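Local atomic coordinates of acetylacetone-cleaving enzyme (Acinetobacter johnsonii, PDB entry 3BAL), a protein that cleaves acetylacetone with one molecule of oxygen to methylglyoxal and acetate, as an iron-dependent homotetrameric dioxygenase of the cupin superfamily. Residues A[16-22]-A[34-38]; A[69-75]-A[90-96]. Numbering follows the deposited sequence.

Contact 1: A[16-22]-A[34-38]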
ATOM      1  N   ILE A  16     -21.413  -1.725  13.671  1.00 17.56           N
ATOM      2  CA  ILE A  16     -21.980  -2.705  12.753  1.00 17.68           C
ATOM      3  C   ILE A  16     -23.314  -3.215  13.299  1.00 18.63           C
ATOM      4  O   ILE A  16     -23.348  -4.000  14.249  1.00 18.89           O
ATOM      5  CB  ILE A  16     -21.012  -3.885  12.557  1.00 18.16           C
ATOM      6  CG1 ILE A  16     -19.663  -3.355  12.056  1.00 18.60           C
ATOM      7  CG2 ILE A  16     -21.612  -4.904  11.581  1.00 18.15           C
ATOM      8  CD1 ILE A  16     -18.562  -4.399  11.981  1.00 19.38           C
ATOM      9  N   SER A  17     -24.408  -2.773  12.686  1.00 18.06           N
ATOM     10  CA  SER A  17     -25.746  -3.159  13.126  1.00 18.90           C
ATOM     11  C   SER A  17     -26.422  -4.123  12.158  1.00 18.42           C
ATOM     12  O   SER A  17     -26.193  -4.070  10.951  1.00 17.78           O
ATOM     13  CB  SER A  17     -26.607  -1.906  13.285  1.00 19.20           C
ATOM     14  OG  SER A  17     -25.909  -0.917  14.023  1.00 20.15           O
ATOM     15  N   ASP A  18     -27.264  -5.002  12.691  1.00 17.59           N
ATOM     16  CA  ASP A  18     -27.959  -5.967  11.856  1.00 20.14           C
ATOM     17  C   ASP A  18     -28.818  -5.283  10.811  1.00 21.84           C
ATOM     18  O   ASP A  18     -28.929  -5.755   9.682  1.00 20.88           O
ATOM     19  CB  ASP A  18     -28.832  -6.883  12.707  1.00 20.38           C
ATOM     20  CG  ASP A  18     -28.020  -7.873  13.497  1.00 24.20           C
ATOM     21  OD1 ASP A  18     -26.847  -8.100  13.119  1.00 24.16           O
ATOM     22  OD2 ASP A  18     -28.550  -8.434  14.481  1.00 24.61           O
ATOM     23  N   ASN A  19     -29.409  -4.160  11.204  1.00 23.87           N
ATOM     24  CA  ASN A  19     -30.286  -3.371  10.346  1.00 26.20           C
ATOM     25  C   ASN A  19     -29.665  -2.827   9.070  1.00 24.38           C
ATOM     26  O   ASN A  19     -30.391  -2.458   8.153  1.00 24.94           O
ATOM     27  CB  ASN A  19     -30.843  -2.186  11.134  1.00 30.97           C
ATOM     28  CG  ASN A  19     -31.785  -2.611  12.227  1.00 38.71           C
ATOM     29  OD1 ASN A  19     -32.215  -1.789  13.044  1.00 43.85           O
ATOM     30  ND2 ASN A  19     -32.125  -3.903  12.252  1.00 40.21           N
ATOM     31  N   ASN A  20     -28.339  -2.771   9.006  1.00 22.50           N
ATOM     32  CA  ASN A  20     -27.677  -2.219   7.832  1.00 21.26           C
ATOM     33  C   ASN A  20     -27.157  -3.186   6.784  1.00 20.34           C
ATOM     34  O   ASN A  20     -26.548  -2.763   5.803  1.00 20.35           O
ATOM     35  CB  ASN A  20     -26.556  -1.276   8.262  1.00 21.46           C
ATOM     36  CG  ASN A  20     -27.087  -0.038   8.939  1.00 23.17           C
ATOM     37  OD1 ASN A  20     -28.204   0.404   8.650  1.00 22.83           O
ATOM     38  ND2 ASN A  20     -26.295   0.541   9.829  1.00 22.09           N
ATOM     39  N   TYR A  21     -27.383  -4.477   6.978  1.00 19.64           N
ATOM     40  CA  TYR A  21     -26.956  -5.439   5.980  1.00 20.26           C
ATOM     41  C   TYR A  21     -27.968  -5.357   4.836  1.00 21.01           C
ATOM     42  O   TYR A  21     -29.176  -5.320   5.076  1.00 20.75           O
ATOM     43  CB  TYR A  21     -26.932  -6.856   6.560  1.00 18.62           C
ATOM     44  CG  TYR A  21     -25.718  -7.160   7.429  1.00 19.71           C
ATOM     45  CD1 TYR A  21     -25.735  -6.933   8.813  1.00 18.01           C
ATOM     46  CD2 TYR A  21     -24.550  -7.684   6.863  1.00 18.03           C
ATOM     47  CE1 TYR A  21     -24.623  -7.226   9.607  1.00 15.31           C
ATOM     48  CE2 TYR A  21     -23.434  -7.977   7.645  1.00 17.40           C
ATOM     49  CZ  TYR A  21     -23.478  -7.746   9.016  1.00 17.38           C
ATOM     50  OH  TYR A  21     -22.370  -8.047   9.780  1.00 17.47           O
ATOM     51  N   VAL A  22     -27.477  -5.300   3.601  1.00 20.10           N
ATOM     52  CA  VAL A  22     -28.348  -5.237   2.426  1.00 19.40           C
ATOM     53  C   VAL A  22     -28.005  -6.390   1.481  1.00 20.65           C
ATOM     54  O   VAL A  22     -26.914  -6.959   1.555  1.00 17.68           O
ATOM     55  CB  VAL A  22     -28.179  -3.899   1.642  1.00 18.76           C
ATOM     56  CG1 VAL A  22     -28.557  -2.726   2.518  1.00 18.66           C
ATOM     57  CG2 VAL A  22     -26.748  -3.756   1.130  1.00 16.74           C
ATOM     58  N   THR A  34     -25.852 -11.217   2.100  1.00 16.93           N
ATOM     59  CA  THR A  34     -26.088  -9.826   2.476  1.00 16.13           C
ATOM     60  C   THR A  34     -24.750  -9.240   2.925  1.00 16.54           C
ATOM     61  O   THR A  34     -23.854  -9.979   3.344  1.00 17.56           O
ATOM     62  CB  THR A  34     -27.158  -9.704   3.606  1.00 15.82           C
ATOM     63  OG1 THR A  34     -26.837 -10.586   4.690  1.00 16.72           O
ATOM     64  CG2 THR A  34     -28.544 -10.044   3.062  1.00 14.06           C
ATOM     65  N   TRP A  35     -24.590  -7.927   2.820  1.00 15.17           N
ATOM     66  CA  TRP A  35     -23.315  -7.333   3.204  1.00 15.56           C
ATOM     67  C   TRP A  35     -23.426  -5.903   3.694  1.00 16.11           C
ATOM     68  O   TRP A  35     -24.517  -5.333   3.753  1.00 14.86           O
ATOM     69  CB  TRP A  35     -22.335  -7.368   2.016  1.00 15.76           C
ATOM     70  CG  TRP A  35     -22.642  -6.340   0.933  1.00 17.12           C
ATOM     71  CD1 TRP A  35     -23.847  -6.124   0.327  1.00 17.74           C
ATOM     72  CD2 TRP A  35     -21.733  -5.388   0.357  1.00 18.19           C
ATOM     73  NE1 TRP A  35     -23.749  -5.097  -0.583  1.00 18.53           N
ATOM     74  CE2 TRP A  35     -22.464  -4.626  -0.584  1.00 18.24           C
ATOM     75  CE3 TRP A  35     -20.372  -5.102   0.544  1.00 16.29           C
ATOM     76  CZ2 TRP A  35     -21.880  -3.595  -1.332  1.00 17.45           C
ATOM     77  CZ3 TRP A  35     -19.794  -4.077  -0.204  1.00 16.41           C
ATOM     78  CH2 TRP A  35     -20.549  -3.337  -1.127  1.00 16.87           C
ATOM     79  N   GLN A  36     -22.266  -5.353   4.047  1.00 16.45           N
ATOM     80  CA  GLN A  36     -22.115  -3.979   4.513  1.00 18.55           C
ATOM     81  C   GLN A  36     -20.728  -3.464   4.136  1.00 18.10           C
ATOM     82  O   GLN A  36     -19.724  -4.105   4.448  1.00 17.37           O
ATOM     83  CB  GLN A  36     -22.231  -3.868   6.041  1.00 19.31           C
ATOM     84  CG  GLN A  36     -23.643  -3.805   6.600  1.00 20.82           C
ATOM     85  CD  GLN A  36     -23.657  -3.359   8.054  1.00 21.13           C
ATOM     86  OE1 GLN A  36     -23.137  -2.285   8.391  1.00 19.40           O
ATOM     87  NE2 GLN A  36     -24.254  -4.175   8.924  1.00 17.81           N
ATOM     88  N   LEU A  37     -20.681  -2.318   3.457  1.00 16.55           N
ATOM     89  CA  LEU A  37     -19.419  -1.691   3.104  1.00 15.07           C
ATOM     90  C   LEU A  37     -19.049  -0.907   4.368  1.00 15.31           C
ATOM     91  O   LEU A  37     -19.867  -0.133   4.882  1.00 15.40           O
ATOM     92  CB  LEU A  37     -19.595  -0.739   1.917  1.00 13.72           C
ATOM     93  CG  LEU A  37     -18.323  -0.007   1.454  1.00 15.64           C
ATOM     94  CD1 LEU A  37     -17.272  -1.011   0.978  1.00 12.76           C
ATOM     95  CD2 LEU A  37     -18.679   0.959   0.331  1.00 14.43           C
ATOM     96  N   LEU A  38     -17.830  -1.117   4.871  1.00 13.15           N
ATOM     97  CA  LEU A  38     -17.368  -0.469   6.097  1.00 12.01           C
ATOM     98  C   LEU A  38     -16.418   0.710   5.910  1.00 13.31           C
ATOM     99  O   LEU A  38     -16.425   1.650   6.707  1.00 11.92           O
ATOM    100  CB  LEU A  38     -16.687  -1.508   6.995  1.00 10.85           C
ATOM    101  CG  LEU A  38     -17.555  -2.692   7.430  1.00 10.70           C
ATOM    102  CD1 LEU A  38     -16.696  -3.730   8.122  1.00 10.45           C
ATOM    103  CD2 LEU A  38     -18.665  -2.206   8.356  1.00 11.47           C
TER
HETATM  104  O   HOH W   1     -23.947  -0.954  10.526  1.00 15.75           O
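Thr34 opens the strand beside the end of the incoming loop: its CA lies 3.1 Å from Val22 O, a CA-H...O contact, and its CB 4.1 Å from Tyr21 CB. At Trp35 the backbones pair. Trp35 N donates to Val22 O (2.8 Å) and Val22 N to Trp35 O (3.0 Å), the two bonds of an antiparallel hydrogen-bonded pair. The branched Val22 suits this extended, buried position; its CG2 packs 3.8 Å from Trp35 CD1, and Trp145 of the C-terminal helix 138-148 also touches it. This pairing adds the short strand 22-23 as an edge strand, within this chain, of a six-stranded antiparallel sheet, part of the cupin jelly roll. Gln36 then reaches back toward the loop, where residues 18-20 make a 3-10 turn. A long amide side chain suits this place, since its methylene CG sits over the Tyr21 ring, 4.1 Å from the centroid in a CH-pi contact, while NE2 makes a weak hydrogen bond to Ser17 O (2.8 Å). A water 2.6 Å from Gln36 OE1 accepts from Ser17 N and Asn20 ND2; Asn20 OD1 is hydrogen-bonded to Lys149. Farther along, Leu38 offers CD2 to Ile16 CG1 at 4.0 Å, and both residues pack against a neighbouring subunit.

Contact 2: A[69-75]-A[90-96]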
ATOM      1  N   GLU A  69      -7.328  -9.869   2.698  1.00 11.07           N
ATOM      2  CA  GLU A  69      -7.216 -10.617   3.961  1.00 11.61           C
ATOM      3  C   GLU A  69      -8.567 -10.813   4.631  1.00 10.82           C
ATOM      4  O   GLU A  69      -9.285  -9.845   4.845  1.00 12.74           O
ATOM      5  CB  GLU A  69      -6.283  -9.877   4.931  1.00 11.19           C
ATOM      6  CG  GLU A  69      -4.863  -9.769   4.427  1.00 12.53           C
ATOM      7  CD  GLU A  69      -3.945  -9.132   5.431  1.00 14.99           C
ATOM      8  OE1 GLU A  69      -3.548  -9.809   6.403  1.00 15.33           O
ATOM      9  OE2 GLU A  69      -3.624  -7.940   5.255  1.00 16.36           O
ATOM     10  N   TYR A  70      -8.907 -12.047   4.984  1.00 10.79           N
ATOM     11  CA  TYR A  70     -10.194 -12.298   5.615  1.00 11.46           C
ATOM     12  C   TYR A  70     -10.141 -12.897   7.027  1.00 13.49           C
ATOM     13  O   TYR A  70      -9.220 -13.644   7.383  1.00 12.21           O
ATOM     14  CB  TYR A  70     -11.057 -13.194   4.704  1.00 12.14           C
ATOM     15  CG  TYR A  70     -10.570 -14.629   4.565  1.00 14.09           C
ATOM     16  CD1 TYR A  70     -10.777 -15.564   5.585  1.00 13.07           C
ATOM     17  CD2 TYR A  70      -9.885 -15.048   3.423  1.00 12.76           C
ATOM     18  CE1 TYR A  70     -10.311 -16.875   5.475  1.00 13.76           C
ATOM     19  CE2 TYR A  70      -9.415 -16.354   3.301  1.00 14.99           C
ATOM     20  CZ  TYR A  70      -9.629 -17.266   4.334  1.00 15.37           C
ATOM     21  OH  TYR A  70      -9.136 -18.548   4.233  1.00 13.81           O
ATOM     22  N   PHE A  71     -11.145 -12.547   7.825  1.00 12.18           N
ATOM     23  CA  PHE A  71     -11.291 -13.051   9.183  1.00 12.30           C
ATOM     24  C   PHE A  71     -12.678 -13.713   9.216  1.00 13.79           C
ATOM     25  O   PHE A  71     -13.705 -13.021   9.279  1.00 13.12           O
ATOM     26  CB  PHE A  71     -11.219 -11.892  10.196  1.00 13.21           C
ATOM     27  CG  PHE A  71     -11.399 -12.313  11.648  1.00 13.69           C
ATOM     28  CD1 PHE A  71     -11.710 -11.361  12.622  1.00 15.54           C
ATOM     29  CD2 PHE A  71     -11.293 -13.648  12.034  1.00 14.49           C
ATOM     30  CE1 PHE A  71     -11.916 -11.736  13.960  1.00 16.53           C
ATOM     31  CE2 PHE A  71     -11.499 -14.034  13.364  1.00 16.23           C
ATOM     32  CZ  PHE A  71     -11.812 -13.074  14.324  1.00 17.31           C
ATOM     33  N   LEU A  72     -12.704 -15.044   9.143  1.00 13.10           N
ATOM     34  CA  LEU A  72     -13.959 -15.793   9.164  1.00 13.08           C
ATOM     35  C   LEU A  72     -14.387 -15.893  10.617  1.00 15.15           C
ATOM     36  O   LEU A  72     -13.754 -16.591  11.414  1.00 17.02           O
ATOM     37  CB  LEU A  72     -13.753 -17.196   8.585  1.00 12.69           C
ATOM     38  CG  LEU A  72     -14.964 -18.129   8.492  1.00 12.02           C
ATOM     39  CD1 LEU A  72     -16.001 -17.556   7.536  1.00 13.37           C
ATOM     40  CD2 LEU A  72     -14.500 -19.482   8.007  1.00 13.59           C
ATOM     41  N   THR A  73     -15.468 -15.203  10.963  1.00 15.29           N
ATOM     42  CA  THR A  73     -15.941 -15.195  12.344  1.00 15.17           C
ATOM     43  C   THR A  73     -16.979 -16.249  12.653  1.00 16.64           C
ATOM     44  O   THR A  73     -17.199 -16.580  13.818  1.00 18.23           O
ATOM     45  CB  THR A  73     -16.512 -13.818  12.717  1.00 12.61           C
ATOM     46  OG1 THR A  73     -17.508 -13.445  11.761  1.00 12.46           O
ATOM     47  CG2 THR A  73     -15.407 -12.770  12.724  1.00 13.40           C
ATOM     48  N   LYS A  74     -17.611 -16.783  11.615  1.00 16.65           N
ATOM     49  CA  LYS A  74     -18.636 -17.797  11.808  1.00 17.52           C
ATOM     50  C   LYS A  74     -18.810 -18.678  10.578  1.00 16.34           C
ATOM     51  O   LYS A  74     -18.709 -18.206   9.447  1.00 13.98           O
ATOM     52  CB  LYS A  74     -19.971 -17.123  12.144  1.00 20.24           C
ATOM     53  CG  LYS A  74     -21.116 -18.095  12.353  1.00 23.82           C
ATOM     54  CD  LYS A  74     -22.426 -17.359  12.565  1.00 29.28           C
ATOM     55  CE  LYS A  74     -23.553 -18.340  12.863  1.00 33.79           C
ATOM     56  NZ  LYS A  74     -23.240 -19.186  14.069  1.00 36.35           N
ATOM     57  N   GLY A  75     -19.056 -19.965  10.806  1.00 16.15           N
ATOM     58  CA  GLY A  75     -19.275 -20.875   9.695  1.00 16.36           C
ATOM     59  C   GLY A  75     -18.061 -21.563   9.101  1.00 16.91           C
ATOM     60  O   GLY A  75     -17.102 -21.884   9.801  1.00 15.65           O
ATOM     61  N   ALA A  90     -11.855 -22.898   5.283  1.00 16.64           N
ATOM     62  CA  ALA A  90     -11.710 -22.203   6.552  1.00 16.27           C
ATOM     63  C   ALA A  90     -12.824 -22.548   7.545  1.00 18.14           C
ATOM     64  O   ALA A  90     -13.999 -22.641   7.173  1.00 18.77           O
ATOM     65  CB  ALA A  90     -11.673 -20.694   6.314  1.00 14.51           C
ATOM     66  N   TYR A  91     -12.441 -22.742   8.807  1.00 17.21           N
ATOM     67  CA  TYR A  91     -13.379 -23.046   9.889  1.00 16.64           C
ATOM     68  C   TYR A  91     -13.272 -21.896  10.891  1.00 15.83           C
ATOM     69  O   TYR A  91     -12.175 -21.553  11.315  1.00 16.07           O
ATOM     70  CB  TYR A  91     -12.994 -24.357  10.581  1.00 18.21           C
ATOM     71  CG  TYR A  91     -13.421 -25.619   9.863  1.00 21.12           C
ATOM     72  CD1 TYR A  91     -13.042 -25.867   8.546  1.00 23.57           C
ATOM     73  CD2 TYR A  91     -14.183 -26.585  10.523  1.00 22.94           C
ATOM     74  CE1 TYR A  91     -13.411 -27.054   7.899  1.00 25.76           C
ATOM     75  CE2 TYR A  91     -14.556 -27.773   9.891  1.00 24.50           C
ATOM     76  CZ  TYR A  91     -14.167 -28.001   8.582  1.00 25.25           C
ATOM     77  OH  TYR A  91     -14.524 -29.185   7.970  1.00 26.57           O
ATOM     78  N   ALA A  92     -14.393 -21.297  11.270  1.00 14.97           N
ATOM     79  CA  ALA A  92     -14.358 -20.183  12.219  1.00 15.14           C
ATOM     80  C   ALA A  92     -13.907 -20.627  13.620  1.00 15.74           C
ATOM     81  O   ALA A  92     -14.280 -21.699  14.088  1.00 15.94           O
ATOM     82  CB  ALA A  92     -15.741 -19.519  12.298  1.00 12.94           C
ATOM     83  N   PRO A  93     -13.056 -19.827  14.286  1.00 15.92           N
ATOM     84  CA  PRO A  93     -12.499 -18.560  13.796  1.00 14.92           C
ATOM     85  C   PRO A  93     -11.176 -18.845  13.099  1.00 14.13           C
ATOM     86  O   PRO A  93     -10.397 -19.676  13.557  1.00 11.59           O
ATOM     87  CB  PRO A  93     -12.308 -17.751  15.076  1.00 14.82           C
ATOM     88  CG  PRO A  93     -11.890 -18.811  16.059  1.00 15.48           C
ATOM     89  CD  PRO A  93     -12.841 -19.965  15.742  1.00 15.49           C
ATOM     90  N   SER A  94     -10.937 -18.174  11.979  1.00 14.38           N
ATOM     91  CA  SER A  94      -9.696 -18.364  11.239  1.00 14.34           C
ATOM     92  C   SER A  94      -9.406 -17.149  10.371  1.00 14.39           C
ATOM     93  O   SER A  94     -10.250 -16.266  10.220  1.00 13.89           O
ATOM     94  CB  SER A  94      -9.744 -19.650  10.394  1.00 13.54           C
ATOM     95  OG  SER A  94     -10.874 -19.691   9.539  1.00 15.11           O
ATOM     96  N   TYR A  95      -8.201 -17.123   9.809  1.00 15.16           N
ATOM     97  CA  TYR A  95      -7.720 -16.019   8.985  1.00 13.58           C
ATOM     98  C   TYR A  95      -7.183 -16.525   7.651  1.00 13.91           C
ATOM     99  O   TYR A  95      -6.802 -17.687   7.532  1.00 13.19           O
ATOM    100  CB  TYR A  95      -6.603 -15.293   9.758  1.00 14.15           C
ATOM    101  CG  TYR A  95      -5.665 -14.483   8.898  1.00 12.50           C
ATOM    102  CD1 TYR A  95      -5.945 -13.158   8.585  1.00 11.47           C
ATOM    103  CD2 TYR A  95      -4.519 -15.063   8.353  1.00 13.52           C
ATOM    104  CE1 TYR A  95      -5.113 -12.431   7.745  1.00 11.86           C
ATOM    105  CE2 TYR A  95      -3.682 -14.346   7.510  1.00 11.32           C
ATOM    106  CZ  TYR A  95      -3.985 -13.035   7.210  1.00 12.59           C
ATOM    107  OH  TYR A  95      -3.170 -12.336   6.353  1.00 14.69           O
ATOM    108  N   GLY A  96      -7.152 -15.658   6.645  1.00 12.56           N
ATOM    109  CA  GLY A  96      -6.624 -16.063   5.353  1.00 11.76           C
ATOM    110  C   GLY A  96      -6.002 -14.917   4.572  1.00 11.81           C
ATOM    111  O   GLY A  96      -6.449 -13.767   4.668  1.00  9.67           O
TER
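Two antiparallel strands pair here, with Tyr70 opposite Gly96 and Leu72 opposite Ser94 in hydrogen-bonded pairs, and Phe71 opposite Tyr95 between them. Tyr70 takes the p rotamer (chi1 69°), which lays its ring over Gly96: Gly96 CA lies 3.6 Å from the ring centroid, a CH-pi contact. A beta carbon on residue 96 would come within 2.0 Å of Tyr70 CZ, so with the ring in this position only glycine fits. Leu72, chi1 t and chi2 p, shares the Tyr70 face and brings CD2 to 3.5 Å from Ala90 CB, a small residue that leaves room. On the other face Phe71 is t, its ring edge toward Pro93 (CE2 to CB, 4.2 Å), and its ring stacks on Tyr116 of a neighbouring subunit. Tyr95, also t, donates from OH to Glu69 OE1 at 2.6 Å, which is also hydrogen-bonded to Thr48 of that subunit. Ser94 in the p rotamer turns OG back to Tyr91 O (2.9 Å), across the turn that contains the cis peptide bond before Pro93. Thr73 and Lys74 both face Gln114, a classic beta bulge. Strand 94-98 is outermost within its chain, but residues 94-96 form an antiparallel ladder with that subunit, continuing this cupin jelly-roll sheet across the tetramer interface.

Both contacts reach the same six-stranded antiparallel sheet, at its two ends: contact 1 pairs strand 22-23 with 34-41, contact 2 pairs 68-74 with 94-98, and strands 46-53 and 113-120 lie between. The touching residues of contact 1 are buried or partly exposed, whereas contact 2 combines buried residues with exposed Lys74, Tyr91 and Pro93 and meets a neighbouring subunit more extensively. Contact 1 has one bridged pair and adds a weak amide hydrogen bond and a water-mediated link to the loop; contact 2 has a three-pair ladder and the Tyr95-Glu69 hydrogen bond. The side chain of Tyr70 is also nearer, at about 8 Å, to the zinc that His62, His64 and His104 bind in this crystal, probably at the iron site.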